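PDB 2OXB: beta-fructofuranosidase, insoluble isoenzyme CWINV1 from Arabidopsis thaliana, which hydrolyses terminal non-reducing beta-D-fructofuranosides, chiefly sucrose and 1-kestose and less readily neokestose and levan, in the plant cell wall. Local coordinates for residues S141-P146 / I161-H166; G169-Y174 / G196-P201; K100-Q105 / M130-V135. The protein carries 1 engineered substitution. All coordinates share one frame; numbering follows the deposited sequence.

Contact 1. Residues S141-P146 / I161-H166; sequences SSFRDP and IGSKIH. With FRU (beta-D-fructofuranose), chain B; NAG (2-acetamido-2-deoxy-beta-D-glucopyranose), chain E.
Ile-161 fits between Phe-143 and Pro-146. Its CG2 branch approaches the phenylalanine ring obliquely, 3.4 Å from Phe-143 CD1, and also meets the carbonyl of Arg-144, while its CG1 branch turns to the proline, 4.1 Å from Pro-146 CB. Phe-143 CG stands anti to the backbone N (chi1 179°), and although the side chain sets off away from the strand, the ring comes back to it. The hydroxyl of Ser-163 lies at the ring edge near CD1 and donates to Ser-142 O at 2.7 Å, in the carbonyl plane on a lone pair. Ser-142 CB touches the lysine chain, 3.5 Å from Lys-164 CG. That chain bends twice, and NZ binds O7 of the N-acetylglucosamine at 2.6 Å.

Gly-162 N donates to Arg-144 O at 3.0 Å, and the two residues form a single antiparallel hydrogen-bonded pair. This pair lies beside the substrate site, where Asp-145 OD1 accepts a hydrogen bond from fructose O4 and OD2 one from O3; Arg-Asp-Pro is a signature of family 32. The loop thus docks on strand 157-165, which pairs with strand 168-176, and leans against strands 93-97 and 103-110.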
loop_
_atom_site.group_PDB
_atom_site.type_symbol
_atom_site.label_atom_id
_atom_site.label_comp_id
_atom_site.label_asym_id
_atom_site.label_seq_id
_atom_site.Cartn_x
_atom_site.Cartn_y
_atom_site.Cartn_z
ATOM N N SER A 141 24.358 -5.265 8.611
ATOM C CA SER A 141 23.066 -5.202 9.286
ATOM C C SER A 141 22.125 -4.266 8.543
ATOM O O SER A 141 21.110 -3.836 9.083
ATOM C CB SER A 141 23.240 -4.711 10.722
ATOM O OG SER A 141 24.022 -5.619 11.464
ATOM N N SER A 142 22.480 -3.948 7.304
ATOM C CA SER A 142 21.666 -3.076 6.480
ATOM C C SER A 142 21.845 -3.390 5.000
ATOM O O SER A 142 22.242 -2.526 4.222
ATOM C CB SER A 142 22.008 -1.610 6.759
ATOM O OG SER A 142 20.930 -0.974 7.445
ATOM N N PHE A 143 21.533 -4.634 4.627
ATOM C CA PHE A 143 21.648 -5.126 3.246
ATOM C C PHE A 143 20.585 -6.203 2.979
ATOM O O PHE A 143 20.898 -7.389 2.816
ATOM C CB PHE A 143 23.047 -5.718 3.014
ATOM C CG PHE A 143 23.259 -6.276 1.633
ATOM C CD1 PHE A 143 23.040 -5.489 0.505
ATOM C CD2 PHE A 143 23.727 -7.567 1.461
ATOM C CE1 PHE A 143 23.291 -5.984 -0.781
ATOM C CE2 PHE A 143 23.983 -8.072 0.183
ATOM C CZ PHE A 143 23.764 -7.276 -0.937
ATOM N N ARG A 144 19.328 -5.777 2.918
ATOM C CA ARG A 144 18.242 -6.712 2.710
ATOM C C ARG A 144 17.148 -6.189 1.787
ATOM O O ARG A 144 17.222 -5.068 1.273
ATOM C CB ARG A 144 17.623 -7.098 4.069
ATOM C CG ARG A 144 16.365 -6.317 4.474
ATOM C CD ARG A 144 16.641 -4.957 5.095
ATOM N NE ARG A 144 17.146 -5.051 6.461
ATOM C CZ ARG A 144 17.446 -4.003 7.213
ATOM N NH1 ARG A 144 17.291 -2.789 6.729
ATOM N NH2 ARG A 144 17.904 -4.172 8.441
ATOM N N ASP A 145 16.141 -7.037 1.585
ATOM C CA ASP A 145 14.981 -6.721 0.771
ATOM C C ASP A 145 15.226 -6.594 -0.714
ATOM O O ASP A 145 15.029 -5.535 -1.300
ATOM C CB ASP A 145 14.332 -5.462 1.304
ATOM C CG ASP A 145 13.968 -5.595 2.750
ATOM O OD1 ASP A 145 13.887 -6.747 3.217
ATOM O OD2 ASP A 145 13.761 -4.564 3.417
ATOM N N PRO A 146 15.665 -7.689 -1.345
ATOM C CA PRO A 146 15.932 -7.696 -2.784
ATOM C C PRO A 146 14.634 -7.679 -3.574
ATOM O O PRO A 146 13.665 -8.372 -3.249
ATOM C CB PRO A 146 16.718 -8.987 -2.989
ATOM C CG PRO A 146 16.139 -9.891 -1.946
ATOM C CD PRO A 146 16.029 -8.980 -0.734
ATOM N N ILE A 161 19.140 -3.896 -4.005
ATOM C CA ILE A 161 18.919 -4.236 -2.614
ATOM C C ILE A 161 18.919 -2.962 -1.806
ATOM O O ILE A 161 19.508 -1.970 -2.216
ATOM C CB ILE A 161 20.011 -5.201 -2.101
ATOM C CG1 ILE A 161 19.955 -6.506 -2.899
ATOM C CG2 ILE A 161 19.794 -5.518 -0.637
ATOM C CD1 ILE A 161 20.528 -6.394 -4.287
ATOM N N GLY A 162 18.254 -2.986 -0.662
ATOM C CA GLY A 162 18.193 -1.794 0.152
ATOM C C GLY A 162 19.286 -1.708 1.193
ATOM O O GLY A 162 19.429 -2.601 2.034
ATOM N N SER A 163 20.076 -0.641 1.132
ATOM C CA SER A 163 21.134 -0.436 2.118
ATOM C C SER A 163 21.173 0.994 2.648
ATOM O O SER A 163 20.179 1.722 2.602
ATOM C CB SER A 163 22.506 -0.818 1.543
ATOM O OG SER A 163 22.675 -2.226 1.539
ATOM N N LYS A 164 22.332 1.378 3.165
ATOM C CA LYS A 164 22.539 2.705 3.714
ATOM C C LYS A 164 24.014 2.844 4.081
ATOM O O LYS A 164 24.631 1.913 4.610
ATOM C CB LYS A 164 21.671 2.902 4.965
ATOM C CG LYS A 164 21.859 1.807 6.018
ATOM C CD LYS A 164 20.914 1.944 7.220
ATOM C CE LYS A 164 21.292 3.094 8.158
ATOM N NZ LYS A 164 22.625 2.915 8.814
ATOM N N ILE A 165 24.570 4.009 3.777
ATOM C CA ILE A 165 25.954 4.328 4.085
ATOM C C ILE A 165 25.932 5.643 4.853
ATOM O O ILE A 165 25.733 6.708 4.262
ATOM C CB ILE A 165 26.784 4.526 2.806
ATOM C CG1 ILE A 165 26.697 3.283 1.920
ATOM C CG2 ILE A 165 28.233 4.828 3.168
ATOM C CD1 ILE A 165 27.185 2.023 2.595
ATOM N N HIS A 166 26.108 5.564 6.168
ATOM C CA HIS A 166 26.117 6.757 7.022
ATOM C C HIS A 166 24.936 7.697 6.698
ATOM O O HIS A 166 25.120 8.839 6.265
ATOM C CB HIS A 166 27.457 7.507 6.861
ATOM C CG HIS A 166 28.660 6.726 7.309
ATOM N ND1 HIS A 166 28.862 6.346 8.621
ATOM C CD2 HIS A 166 29.739 6.275 6.622
ATOM C CE1 HIS A 166 30.011 5.698 8.721
ATOM N NE2 HIS A 166 30.563 5.641 7.523
HETATM C C1 FRU B . 9.959 -3.999 7.069
HETATM C C2 FRU B . 11.120 -4.855 7.590
HETATM C C3 FRU B . 12.044 -5.300 6.439
HETATM C C4 FRU B . 12.549 -6.642 6.888
HETATM C C5 FRU B . 11.360 -7.156 7.700
HETATM C C6 FRU B . 11.751 -7.859 8.985
HETATM O O1 FRU B . 10.417 -2.769 6.537
HETATM O O2 FRU B . 11.954 -4.317 8.681
HETATM O O3 FRU B . 13.132 -4.411 6.205
HETATM O O4 FRU B . 12.838 -7.502 5.781
HETATM O O5 FRU B . 10.555 -6.044 8.063
HETATM O O6 FRU B . 12.344 -9.100 8.647
HETATM C C1 NAG E . 25.657 0.023 10.754
HETATM C C2 NAG E . 24.461 0.098 11.722
HETATM C C3 NAG E . 24.934 0.224 13.185
HETATM C C4 NAG E . 25.946 -0.874 13.509
HETATM C C5 NAG E . 27.079 -0.831 12.480
HETATM C C6 NAG E . 28.105 -1.911 12.704
HETATM C C7 NAG E . 22.325 1.056 11.165
HETATM C C8 NAG E . 21.384 1.258 12.345
HETATM N N2 NAG E . 23.620 1.233 11.390
HETATM O O3 NAG E . 23.820 0.141 14.069
HETATM O O4 NAG E . 26.467 -0.688 14.813
HETATM O O5 NAG E . 26.554 -1.024 11.150
HETATM O O6 NAG E . 27.816 -3.041 11.906
HETATM O O7 NAG E . 21.884 0.738 10.064
#

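Contact 2. Residues G169-Y174 / G196-P201; sequences GLAITY and GMWQCP. Engineered in segment 196-201: Gln-199 (natural residue Glu). With GLC (alpha-D-glucopyranose), chain C; FRU (beta-D-fructofuranose), chain B.
Gln-199 OE1 takes hydrogen bonds from both halves of the bound sucrose, from glucose O2 at 2.7 Å and fructose O1 at 2.9 Å, and is also bonded to Tyr-275 OH. The glutamine is engineered in place of the natural glutamate. It sits on an inner strand of a blade of the five-bladed beta-propeller that forms the catalytic domain of family 32 enzymes. Its neighbour Trp-198 sets off to the other side of the backbone, toward strand 168-176 of the adjoining blade.

The indole lies flat over the peptide that joins Gly-169 to Leu-170. Gly-169 CA stands 3.7 Å from the centroid of the five-membered ring, 26° off the normal, a CH-pi contact over the face. Leu-170 N lies 3.4 Å above the same plane, displaced toward the rim, and Leu-170 O approaches CE3. Farther along, Ala-171 CB touches the six-membered ring at CZ3, 4.0 Å away. The indole also packs on Leu-230, Ile-232 and Leu-234 of its own blade, and NE1 makes a weak hydrogen bond to Ser-195 OG. An alanine in place of Trp-198 would probably open a gap between the two blades, leaving the Gly-169 to Leu-170 peptide without its aromatic cover.

Gly-169 has no side chain, and a CB there would run into both Trp-198 CD1 and the carbonyl oxygen of Gly-196. In its absence Gly-169 CA approaches Gly-196 O to 3.3 Å.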
loop_
_atom_site.group_PDB
_atom_site.type_symbol
_atom_site.label_atom_id
_atom_site.label_comp_id
_atom_site.label_asym_id
_atom_site.label_seq_id
_atom_site.Cartn_x
_atom_site.Cartn_y
_atom_site.Cartn_z
ATOM N N GLY A 169 20.836 6.778 2.193
ATOM C CA GLY A 169 19.988 5.714 1.673
ATOM C C GLY A 169 20.232 5.423 0.194
ATOM O O GLY A 169 20.436 6.328 -0.620
ATOM N N LEU A 170 20.215 4.152 -0.172
ATOM C CA LEU A 170 20.442 3.799 -1.562
ATOM C C LEU A 170 19.889 2.418 -1.905
ATOM O O LEU A 170 19.235 1.778 -1.078
ATOM C CB LEU A 170 21.949 3.891 -1.886
ATOM C CG LEU A 170 22.955 3.506 -0.791
ATOM C CD1 LEU A 170 22.634 2.124 -0.263
ATOM C CD2 LEU A 170 24.376 3.518 -1.354
ATOM N N ALA A 171 20.147 1.988 -3.139
ATOM C CA ALA A 171 19.708 0.694 -3.655
ATOM C C ALA A 171 20.884 0.040 -4.364
ATOM O O ALA A 171 21.170 0.368 -5.509
ATOM C CB ALA A 171 18.555 0.894 -4.636
ATOM N N ILE A 172 21.567 -0.878 -3.698
ATOM C CA ILE A 172 22.716 -1.525 -4.316
ATOM C C ILE A 172 22.302 -2.520 -5.377
ATOM O O ILE A 172 21.495 -3.409 -5.125
ATOM C CB ILE A 172 23.564 -2.267 -3.280
ATOM C CG1 ILE A 172 24.100 -1.266 -2.250
ATOM C CG2 ILE A 172 24.699 -3.027 -3.983
ATOM C CD1 ILE A 172 24.840 -1.909 -1.113
ATOM N N THR A 173 22.863 -2.393 -6.568
ATOM C CA THR A 173 22.493 -3.318 -7.621
ATOM C C THR A 173 23.570 -4.347 -7.923
ATOM O O THR A 173 24.758 -4.097 -7.743
ATOM C CB THR A 173 22.121 -2.556 -8.903
ATOM O OG1 THR A 173 22.103 -3.462 -10.009
ATOM C CG2 THR A 173 23.098 -1.433 -9.160
ATOM N N TYR A 174 23.137 -5.523 -8.355
ATOM C CA TYR A 174 24.049 -6.605 -8.698
ATOM C C TYR A 174 23.671 -7.119 -10.073
ATOM O O TYR A 174 22.533 -7.525 -10.289
ATOM C CB TYR A 174 23.927 -7.784 -7.725
ATOM C CG TYR A 174 24.753 -7.711 -6.468
ATOM C CD1 TYR A 174 24.373 -6.889 -5.412
ATOM C CD2 TYR A 174 25.899 -8.496 -6.322
ATOM C CE1 TYR A 174 25.106 -6.842 -4.233
ATOM C CE2 TYR A 174 26.650 -8.459 -5.152
ATOM C CZ TYR A 174 26.247 -7.626 -4.106
ATOM O OH TYR A 174 26.985 -7.557 -2.937
ATOM N N GLY A 196 17.200 7.952 6.065
ATOM C CA GLY A 196 17.973 6.826 6.545
ATOM C C GLY A 196 18.013 5.679 5.557
ATOM O O GLY A 196 18.050 5.867 4.335
ATOM N N MET A 197 18.017 4.478 6.123
ATOM C CA MET A 197 18.033 3.225 5.383
ATOM C C MET A 197 16.920 3.185 4.344
ATOM O O MET A 197 15.883 3.829 4.500
ATOM C CB MET A 197 17.834 2.064 6.360
ATOM C CG MET A 197 17.628 0.706 5.725
ATOM S SD MET A 197 19.151 -0.066 5.240
ATOM C CE MET A 197 18.590 -1.622 4.587
ATOM N N TRP A 198 17.151 2.427 3.281
ATOM C CA TRP A 198 16.161 2.255 2.232
ATOM C C TRP A 198 15.687 0.821 2.313
ATOM O O TRP A 198 16.485 -0.105 2.152
ATOM C CB TRP A 198 16.774 2.477 0.864
ATOM C CG TRP A 198 16.716 3.882 0.379
ATOM C CD1 TRP A 198 16.665 5.018 1.135
ATOM C CD2 TRP A 198 16.822 4.306 -0.980
ATOM N NE1 TRP A 198 16.744 6.125 0.320
ATOM C CE2 TRP A 198 16.839 5.714 -0.983
ATOM C CE3 TRP A 198 16.911 3.627 -2.201
ATOM C CZ2 TRP A 198 16.943 6.461 -2.156
ATOM C CZ3 TRP A 198 17.017 4.370 -3.374
ATOM C CH2 TRP A 198 17.031 5.774 -3.339
ATOM N N GLN A 199 14.393 0.628 2.560
ATOM C CA GLN A 199 13.836 -0.722 2.655
ATOM C C GLN A 199 12.868 -1.071 1.562
ATOM O O GLN A 199 12.453 -0.214 0.796
ATOM C CB GLN A 199 13.146 -0.937 4.001
ATOM C CG GLN A 199 14.109 -1.281 5.107
ATOM C CD GLN A 199 13.702 -0.652 6.405
ATOM O OE1 GLN A 199 12.667 -1.005 6.972
ATOM N NE2 GLN A 199 14.508 0.303 6.888
ATOM N N CYS A 200 12.508 -2.347 1.510
ATOM C CA CYS A 200 11.570 -2.857 0.507
ATOM C C CYS A 200 11.556 -2.029 -0.766
ATOM O O CYS A 200 10.561 -1.367 -1.071
ATOM C CB CYS A 200 10.149 -2.934 1.083
ATOM S SG CYS A 200 9.914 -4.277 2.245
ATOM N N PRO A 201 12.676 -2.032 -1.511
ATOM C CA PRO A 201 12.762 -1.274 -2.762
ATOM C C PRO A 201 12.030 -2.038 -3.859
ATOM O O PRO A 201 11.987 -3.276 -3.865
ATOM C CB PRO A 201 14.268 -1.205 -3.027
ATOM C CG PRO A 201 14.749 -2.530 -2.501
ATOM C CD PRO A 201 13.986 -2.631 -1.177
HETATM C C1 GLC C . 11.703 -2.974 9.225
HETATM C C2 GLC C . 13.027 -2.379 9.756
HETATM C C3 GLC C . 13.505 -3.076 11.034
HETATM C C4 GLC C . 12.395 -2.914 12.071
HETATM C C5 GLC C . 11.088 -3.559 11.548
HETATM C C6 GLC C . 9.906 -3.428 12.520
HETATM O O2 GLC C . 14.021 -2.464 8.727
HETATM O O3 GLC C . 14.719 -2.484 11.510
HETATM O O4 GLC C . 12.809 -3.540 13.282
HETATM O O5 GLC C . 10.677 -2.948 10.299
HETATM O O6 GLC C . 9.712 -2.049 12.869
HETATM C C1 FRU B . 9.959 -3.999 7.069
HETATM C C2 FRU B . 11.120 -4.855 7.590
HETATM C C3 FRU B . 12.044 -5.300 6.439
HETATM C C4 FRU B . 12.549 -6.642 6.888
HETATM C C5 FRU B . 11.360 -7.156 7.700
HETATM C C6 FRU B . 11.751 -7.859 8.985
HETATM O O1 FRU B . 10.417 -2.769 6.537
HETATM O O2 FRU B . 11.954 -4.317 8.681
HETATM O O3 FRU B . 13.132 -4.411 6.205
HETATM O O4 FRU B . 12.838 -7.502 5.781
HETATM O O5 FRU B . 10.555 -6.044 8.063
HETATM O O6 FRU B . 12.344 -9.100 8.647
#

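Contact 3. Residues K100-Q105 / M130-V135; sequences KNQQVQ and MAPDAV
Gln-102 and Pro-132 make the first touch between the two segments. The glutamine chain is extended beyond CG, and its OE1 comes to 4.2 Å from Pro-132 CG in a loose contact. The stronger polar tie of this amide lies elsewhere, from NE2 to Asp-98.

Gln-103 meets the proline through its backbone, Gln-103 O lying 3.3 Å from Pro-132 CD. In this register a donor from the partner chain would be expected opposite that oxygen, but the proline nitrogen carries no hydrogen and its ring methylene takes the place. The side chain of Gln-103 leads away from the contact, and its OE1 accepts a hydrogen bond from Phe-143 N, next to the substrate-binding Arg-144.

At Val-104 the contact becomes apolar. CG1 is anti to the carbonyl carbon (chi1 -69°) and packs on the methyl of Ala-131, with 3.6 Å from Val-104 CG1 to Ala-131 CB. Pro-132 CD lies farther off.

Gln-105 supplies the main backbone link. Gln-105 N donates to Met-130 O at 2.8 Å, and Met-130 N returns a weak bond to Gln-105 O at 3.4 Å. The two residues form one antiparallel hydrogen-bonded pair. Their side chains cross obliquely at the base, Gln-105 CB resting 3.8 Å from Met-130 CB.

Backbone bonds join Val-104 to Gly-96 of strand 93-97, while Gln-105 turns its N-H to the 130-135 segment on the other edge of strand 103-110. The arrangement is that of a four-stranded antiparallel propeller blade, in which a connecting segment runs beside the start of the third strand.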
loop_
_atom_site.group_PDB
_atom_site.type_symbol
_atom_site.label_atom_id
_atom_site.label_comp_id
_atom_site.label_asym_id
_atom_site.label_seq_id
_atom_site.Cartn_x
_atom_site.Cartn_y
_atom_site.Cartn_z
ATOM N N LYS A 100 26.261 -15.609 11.850
ATOM C CA LYS A 100 26.909 -14.468 12.475
ATOM C C LYS A 100 26.108 -13.223 12.162
ATOM O O LYS A 100 26.646 -12.227 11.683
ATOM C CB LYS A 100 28.364 -14.314 11.997
ATOM C CG LYS A 100 28.552 -14.130 10.496
ATOM C CD LYS A 100 30.039 -13.884 10.149
ATOM C CE LYS A 100 30.321 -13.999 8.636
ATOM N NZ LYS A 100 31.755 -13.745 8.272
ATOM N N ASN A 101 24.807 -13.304 12.404
ATOM C CA ASN A 101 23.899 -12.185 12.184
ATOM C C ASN A 101 24.316 -11.121 11.157
ATOM O O ASN A 101 24.683 -10.006 11.531
ATOM C CB ASN A 101 23.620 -11.523 13.535
ATOM C CG ASN A 101 22.584 -12.281 14.347
ATOM O OD1 ASN A 101 21.378 -12.144 14.115
ATOM N ND2 ASN A 101 23.044 -13.097 15.291
ATOM N N GLN A 102 24.260 -11.459 9.871
ATOM C CA GLN A 102 24.612 -10.508 8.816
ATOM C C GLN A 102 23.757 -10.766 7.577
ATOM O O GLN A 102 23.760 -11.859 7.010
ATOM C CB GLN A 102 26.110 -10.591 8.475
ATOM C CG GLN A 102 26.469 -11.489 7.300
ATOM C CD GLN A 102 27.975 -11.658 7.117
ATOM O OE1 GLN A 102 28.742 -10.705 7.257
ATOM N NE2 GLN A 102 28.395 -12.869 6.783
ATOM N N GLN A 103 23.015 -9.744 7.173
ATOM C CA GLN A 103 22.115 -9.835 6.032
ATOM C C GLN A 103 22.677 -10.276 4.697
ATOM O O GLN A 103 23.244 -9.475 3.942
ATOM C CB GLN A 103 21.395 -8.513 5.850
ATOM C CG GLN A 103 20.397 -8.269 6.927
ATOM C CD GLN A 103 20.168 -6.817 7.126
ATOM O OE1 GLN A 103 20.138 -6.053 6.160
ATOM N NE2 GLN A 103 19.990 -6.406 8.380
ATOM N N VAL A 104 22.480 -11.558 4.407
ATOM C CA VAL A 104 22.929 -12.146 3.157
ATOM C C VAL A 104 21.726 -12.376 2.247
ATOM O O VAL A 104 20.586 -12.412 2.703
ATOM C CB VAL A 104 23.642 -13.497 3.395
ATOM C CG1 VAL A 104 24.960 -13.269 4.095
ATOM C CG2 VAL A 104 22.762 -14.407 4.231
ATOM N N GLN A 105 21.999 -12.521 0.957
ATOM C CA GLN A 105 20.967 -12.752 -0.038
ATOM C C GLN A 105 21.036 -14.164 -0.550
ATOM O O GLN A 105 22.086 -14.615 -1.000
ATOM C CB GLN A 105 21.132 -11.794 -1.209
ATOM C CG GLN A 105 21.054 -10.370 -0.778
ATOM C CD GLN A 105 19.791 -10.097 0.006
ATOM O OE1 GLN A 105 19.742 -9.170 0.811
ATOM N NE2 GLN A 105 18.752 -10.901 -0.230
ATOM N N MET A 130 24.740 -13.219 -2.683
ATOM C CA MET A 130 25.265 -11.888 -2.440
ATOM C C MET A 130 25.407 -11.660 -0.949
ATOM O O MET A 130 24.499 -11.945 -0.178
ATOM C CB MET A 130 24.330 -10.851 -3.056
ATOM C CG MET A 130 24.226 -10.976 -4.561
ATOM S SD MET A 130 22.769 -10.163 -5.209
ATOM C CE MET A 130 21.822 -11.575 -5.795
ATOM N N ALA A 131 26.553 -11.149 -0.539
ATOM C CA ALA A 131 26.763 -10.911 0.869
ATOM C C ALA A 131 27.725 -9.766 1.115
ATOM O O ALA A 131 28.640 -9.522 0.329
ATOM C CB ALA A 131 27.288 -12.175 1.520
ATOM N N PRO A 132 27.518 -9.031 2.211
ATOM C CA PRO A 132 28.400 -7.914 2.536
ATOM C C PRO A 132 29.724 -8.484 3.027
ATOM O O PRO A 132 29.734 -9.371 3.876
ATOM C CB PRO A 132 27.622 -7.172 3.617
ATOM C CG PRO A 132 26.909 -8.274 4.325
ATOM C CD PRO A 132 26.420 -9.140 3.187
ATOM N N ASP A 133 30.833 -7.995 2.479
ATOM C CA ASP A 133 32.154 -8.482 2.868
ATOM C C ASP A 133 33.171 -7.353 3.030
ATOM O O ASP A 133 32.794 -6.190 3.172
ATOM C CB ASP A 133 32.671 -9.484 1.836
ATOM C CG ASP A 133 32.671 -8.919 0.437
ATOM O OD1 ASP A 133 32.795 -7.682 0.317
ATOM O OD2 ASP A 133 32.558 -9.702 -0.536
ATOM N N ALA A 134 34.457 -7.700 3.005
ATOM C CA ALA A 134 35.527 -6.714 3.165
ATOM C C ALA A 134 35.754 -5.860 1.926
ATOM O O ALA A 134 36.165 -4.703 2.032
ATOM C CB ALA A 134 36.822 -7.405 3.558
ATOM N N VAL A 135 35.493 -6.426 0.753
ATOM C CA VAL A 135 35.677 -5.679 -0.481
ATOM C C VAL A 135 34.477 -4.760 -0.750
ATOM O O VAL A 135 34.650 -3.541 -0.873
ATOM C CB VAL A 135 35.944 -6.634 -1.686
ATOM C CG1 VAL A 135 34.797 -7.621 -1.858
ATOM C CG2 VAL A 135 36.153 -5.816 -2.957
#

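Overall arrangement
From the N terminus, contact 3 closes the excursion from strand 103-110 through strand 121-123 to 130-135. Contact 1 brings the later part of the same connection against strand 157-165, closing a loop of 14 residues, and contact 2, spanning 21 residues that include strand 182-192, joins strand 168-176 to the start of the next blade. The three follow in series; none nests or crosses. Ser-141 O with Gln-103 NE2 stitches contact 3 to contact 1, and Asp-145 OD2 with Cys-200 N contact 1 to contact 2. Tyr-174 on Met-130 links contacts 2 and 3. Three successive propeller blades are tied together, contacts 1 and 2 at the sucrose and contact 3 farther off.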